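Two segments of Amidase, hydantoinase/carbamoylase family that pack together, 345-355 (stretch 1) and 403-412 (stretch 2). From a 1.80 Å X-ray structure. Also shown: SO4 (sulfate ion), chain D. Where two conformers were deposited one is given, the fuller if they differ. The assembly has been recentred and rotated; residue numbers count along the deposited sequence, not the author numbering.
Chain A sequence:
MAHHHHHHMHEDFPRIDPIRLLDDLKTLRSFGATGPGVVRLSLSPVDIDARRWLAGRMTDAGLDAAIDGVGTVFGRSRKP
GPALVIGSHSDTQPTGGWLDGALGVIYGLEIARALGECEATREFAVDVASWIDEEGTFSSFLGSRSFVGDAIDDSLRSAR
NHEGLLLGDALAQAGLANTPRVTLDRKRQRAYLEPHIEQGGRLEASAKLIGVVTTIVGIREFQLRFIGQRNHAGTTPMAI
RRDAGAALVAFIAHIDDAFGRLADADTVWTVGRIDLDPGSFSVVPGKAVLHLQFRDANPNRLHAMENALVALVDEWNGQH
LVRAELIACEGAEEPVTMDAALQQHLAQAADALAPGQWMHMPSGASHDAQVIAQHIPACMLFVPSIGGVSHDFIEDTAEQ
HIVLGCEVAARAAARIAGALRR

Stretch 1, residues 345-355: HLAQAADALAP
Stretch 2 (403-412) VLGCEVAARA

Residues 345-353 and 403-412 form two helices of one chain, their axes 8.4 Å apart at closest approach and their N-to-C directions 130° apart. Regular i-to-i+4 backbone hydrogen bonds run through both; in the first the last is Ala354 N to Ala350 O (2.7 Å), although Ala354 itself has left helical geometry (phi/psi -132/53). No hydrogen bond crosses between the stretches, which bury 516 Å² by apolar packing.

The backbones come nearest at Leu346 and Ala412, whose CA atoms lie 5.3 Å apart, a spacing compatible with the small methyl of Ala412. Ala349 points directly at the second helix, its CB 3.8 Å from Ala412 CB and 3.6 Å from Val408 O. Leu346 (chi1 m, chi2 t) leaves its backbone sideways, but its end turns inward, bringing CD2 to 3.6 Å from Ala412 CB.

Val408, chi1 t (171°), is a knob in the hole formed by Leu346, Ala349, Ala350 and Leu353. Its two methyls divide the contact: CG1 lies 4.0 Å from Ala349 CB and 4.2 Å from Ala350 CB, while CG2 lies 4.0 Å from Leu353 CB. Leu353, again m,t, extends across the second helix and sets CD1 3.5 Å from Glu407 O and 3.8 Å from Arg411 CD. Beyond it, Leu404 (chi1 t, chi2 p) brings its end nearer the first stretch, with CD2 4.0 Å from Ala354 CB.

Arg411 is extended, with chi1 to chi3 all t and chi4 at 101°. Its aliphatic portion packs on the first helix, CD standing 4.0 Å from Ala349 CB, and the guanidinium continues outward with Ala352 CB over one face, 3.5 Å from Arg411 NE. Thus the charged end reaches a sulfate, probably from the crystallisation liquor: Arg411 NH2 donates a very short hydrogen bond to SO4 O2 (2.4 Å).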

# COMPACT_ATOMS: atom_id res chain seq x y z
N HIS A 345 -4.86 -23.49 40.51
CA HIS A 345 -3.57 -24.02 40.96
C HIS A 345 -2.41 -23.13 40.55
O HIS A 345 -1.48 -22.90 41.33
CB HIS A 345 -3.33 -25.44 40.43
CG HIS A 345 -4.19 -26.48 41.09
ND1 HIS A 345 -4.00 -26.88 42.40
CD2 HIS A 345 -5.22 -27.21 40.61
CE1 HIS A 345 -4.89 -27.81 42.69
NE2 HIS A 345 -5.64 -28.03 41.63
N LEU A 346 -2.43 -22.62 39.31
CA LEU A 346 -1.35 -21.71 38.89
C LEU A 346 -1.37 -20.45 39.74
O LEU A 346 -0.31 -19.96 40.16
CB LEU A 346 -1.49 -21.35 37.41
CG LEU A 346 -1.27 -22.47 36.38
CD1 LEU A 346 -1.56 -21.94 34.99
CD2 LEU A 346 0.17 -22.96 36.42
N ALA A 347 -2.56 -19.89 40.00
CA ALA A 347 -2.65 -18.65 40.77
C ALA A 347 -2.16 -18.86 42.20
O ALA A 347 -1.50 -17.98 42.78
CB ALA A 347 -4.08 -18.11 40.76
N GLN A 348 -2.51 -20.01 42.81
CA GLN A 348 -2.03 -20.29 44.17
C GLN A 348 -0.51 -20.39 44.21
O GLN A 348 0.13 -19.85 45.12
CB GLN A 348 -2.69 -21.58 44.70
CG GLN A 348 -4.19 -21.33 45.00
CD GLN A 348 -5.05 -22.60 45.02
OE1 GLN A 348 -4.62 -23.68 44.61
NE2 GLN A 348 -6.30 -22.45 45.45
N ALA A 349 0.09 -21.04 43.21
CA ALA A 349 1.55 -21.13 43.17
C ALA A 349 2.18 -19.77 42.92
O ALA A 349 3.23 -19.44 43.50
CB ALA A 349 1.99 -22.12 42.09
N ALA A 350 1.55 -18.97 42.05
CA ALA A 350 2.09 -17.64 41.76
C ALA A 350 2.02 -16.75 42.99
O ALA A 350 2.95 -15.98 43.26
CB ALA A 350 1.32 -17.00 40.59
N ASP A 351 0.92 -16.85 43.74
CA ASP A 351 0.80 -16.03 44.93
C ASP A 351 1.77 -16.47 46.01
O ASP A 351 2.26 -15.63 46.79
CB ASP A 351 -0.63 -16.08 45.45
CG ASP A 351 -0.94 -14.90 46.32
OD1 ASP A 351 -0.93 -13.76 45.80
OD2 ASP A 351 -1.16 -15.10 47.51
N ALA A 352 2.06 -17.77 46.08
CA ALA A 352 3.00 -18.29 47.07
C ALA A 352 4.42 -17.85 46.77
O ALA A 352 5.17 -17.46 47.68
CB ALA A 352 2.92 -19.82 47.11
N LEU A 353 4.83 -17.91 45.50
CA LEU A 353 6.23 -17.71 45.14
C LEU A 353 6.53 -16.34 44.54
O LEU A 353 7.69 -15.90 44.58
CB LEU A 353 6.68 -18.80 44.16
CG LEU A 353 6.55 -20.20 44.74
CD1 LEU A 353 7.16 -21.19 43.75
CD2 LEU A 353 7.23 -20.33 46.11
N ALA A 354 5.51 -15.66 44.00
CA ALA A 354 5.70 -14.32 43.43
C ALA A 354 4.62 -13.37 43.95
O ALA A 354 3.91 -12.73 43.17
CB ALA A 354 5.69 -14.41 41.90
N PRO A 355 4.45 -13.28 45.27
CA PRO A 355 3.37 -12.46 45.81
C PRO A 355 3.48 -11.02 45.33
O PRO A 355 4.56 -10.42 45.31
CB PRO A 355 3.56 -12.58 47.33
CG PRO A 355 4.94 -13.06 47.52
CD PRO A 355 5.25 -13.91 46.33
N VAL A 403 13.95 -18.49 35.73
CA VAL A 403 13.99 -19.38 36.88
C VAL A 403 12.70 -19.27 37.69
O VAL A 403 12.10 -20.29 38.07
CB VAL A 403 15.22 -19.08 37.76
CG1 VAL A 403 15.13 -19.81 39.11
CG2 VAL A 403 16.49 -19.46 37.00
N LEU A 404 12.26 -18.05 37.99
CA LEU A 404 11.02 -17.90 38.77
C LEU A 404 9.82 -18.53 38.07
O LEU A 404 9.00 -19.21 38.70
CB LEU A 404 10.74 -16.42 39.05
CG LEU A 404 9.42 -16.12 39.77
CD1 LEU A 404 9.39 -16.80 41.16
CD2 LEU A 404 9.15 -14.62 39.90
N GLY A 405 9.70 -18.32 36.75
CA GLY A 405 8.62 -18.96 36.01
C GLY A 405 8.61 -20.46 36.19
O GLY A 405 7.55 -21.08 36.35
N CYS A 406 9.79 -21.07 36.18
CA CYS A 406 9.86 -22.52 36.31
C CYS A 406 9.55 -22.95 37.74
O CYS A 406 8.91 -23.98 37.96
CB CYS A 406 11.24 -23.03 35.90
SG CYS A 406 11.25 -24.84 35.59
N GLU A 407 10.00 -22.17 38.73
CA GLU A 407 9.63 -22.46 40.12
C GLU A 407 8.12 -22.43 40.32
O GLU A 407 7.55 -23.31 41.00
CB GLU A 407 10.32 -21.45 41.06
CG GLU A 407 11.82 -21.70 41.15
CD GLU A 407 12.55 -20.61 41.94
OE1 GLU A 407 12.05 -19.49 41.98
OE2 GLU A 407 13.62 -20.88 42.51
N VAL A 408 7.45 -21.42 39.78
CA VAL A 408 5.99 -21.33 39.89
C VAL A 408 5.34 -22.51 39.17
O VAL A 408 4.45 -23.18 39.71
CB VAL A 408 5.47 -19.99 39.33
CG1 VAL A 408 3.90 -19.99 39.23
CG2 VAL A 408 5.98 -18.82 40.20
N ALA A 409 5.81 -22.80 37.95
CA ALA A 409 5.22 -23.91 37.20
C ALA A 409 5.43 -25.25 37.90
O ALA A 409 4.52 -26.10 37.92
CB ALA A 409 5.81 -23.96 35.78
N ALA A 410 6.61 -25.47 38.48
CA ALA A 410 6.88 -26.73 39.17
C ALA A 410 6.00 -26.89 40.41
O ALA A 410 5.53 -28.00 40.71
CB ALA A 410 8.36 -26.81 39.57
N ARG A 411 5.84 -25.81 41.19
CA ARG A 411 4.97 -25.87 42.36
C ARG A 411 3.53 -26.16 41.95
O ARG A 411 2.88 -27.05 42.52
CB ARG A 411 5.06 -24.58 43.16
CG ARG A 411 4.19 -24.57 44.42
CD ARG A 411 4.28 -23.24 45.18
NE ARG A 411 3.32 -23.16 46.28
CZ ARG A 411 3.64 -23.35 47.56
NH1 ARG A 411 4.90 -23.62 47.88
NH2 ARG A 411 2.72 -23.25 48.51
N ALA A 412 3.02 -25.44 40.95
CA ALA A 412 1.67 -25.72 40.46
C ALA A 412 1.55 -27.14 39.93
O ALA A 412 0.53 -27.80 40.14
CB ALA A 412 1.32 -24.72 39.36
S SO4 D . -0.81 -22.51 48.84
O1 SO4 D . -1.63 -21.31 48.93
O2 SO4 D . 0.61 -22.13 48.78
O3 SO4 D . -1.05 -23.35 50.00
O4 SO4 D . -1.16 -23.24 47.62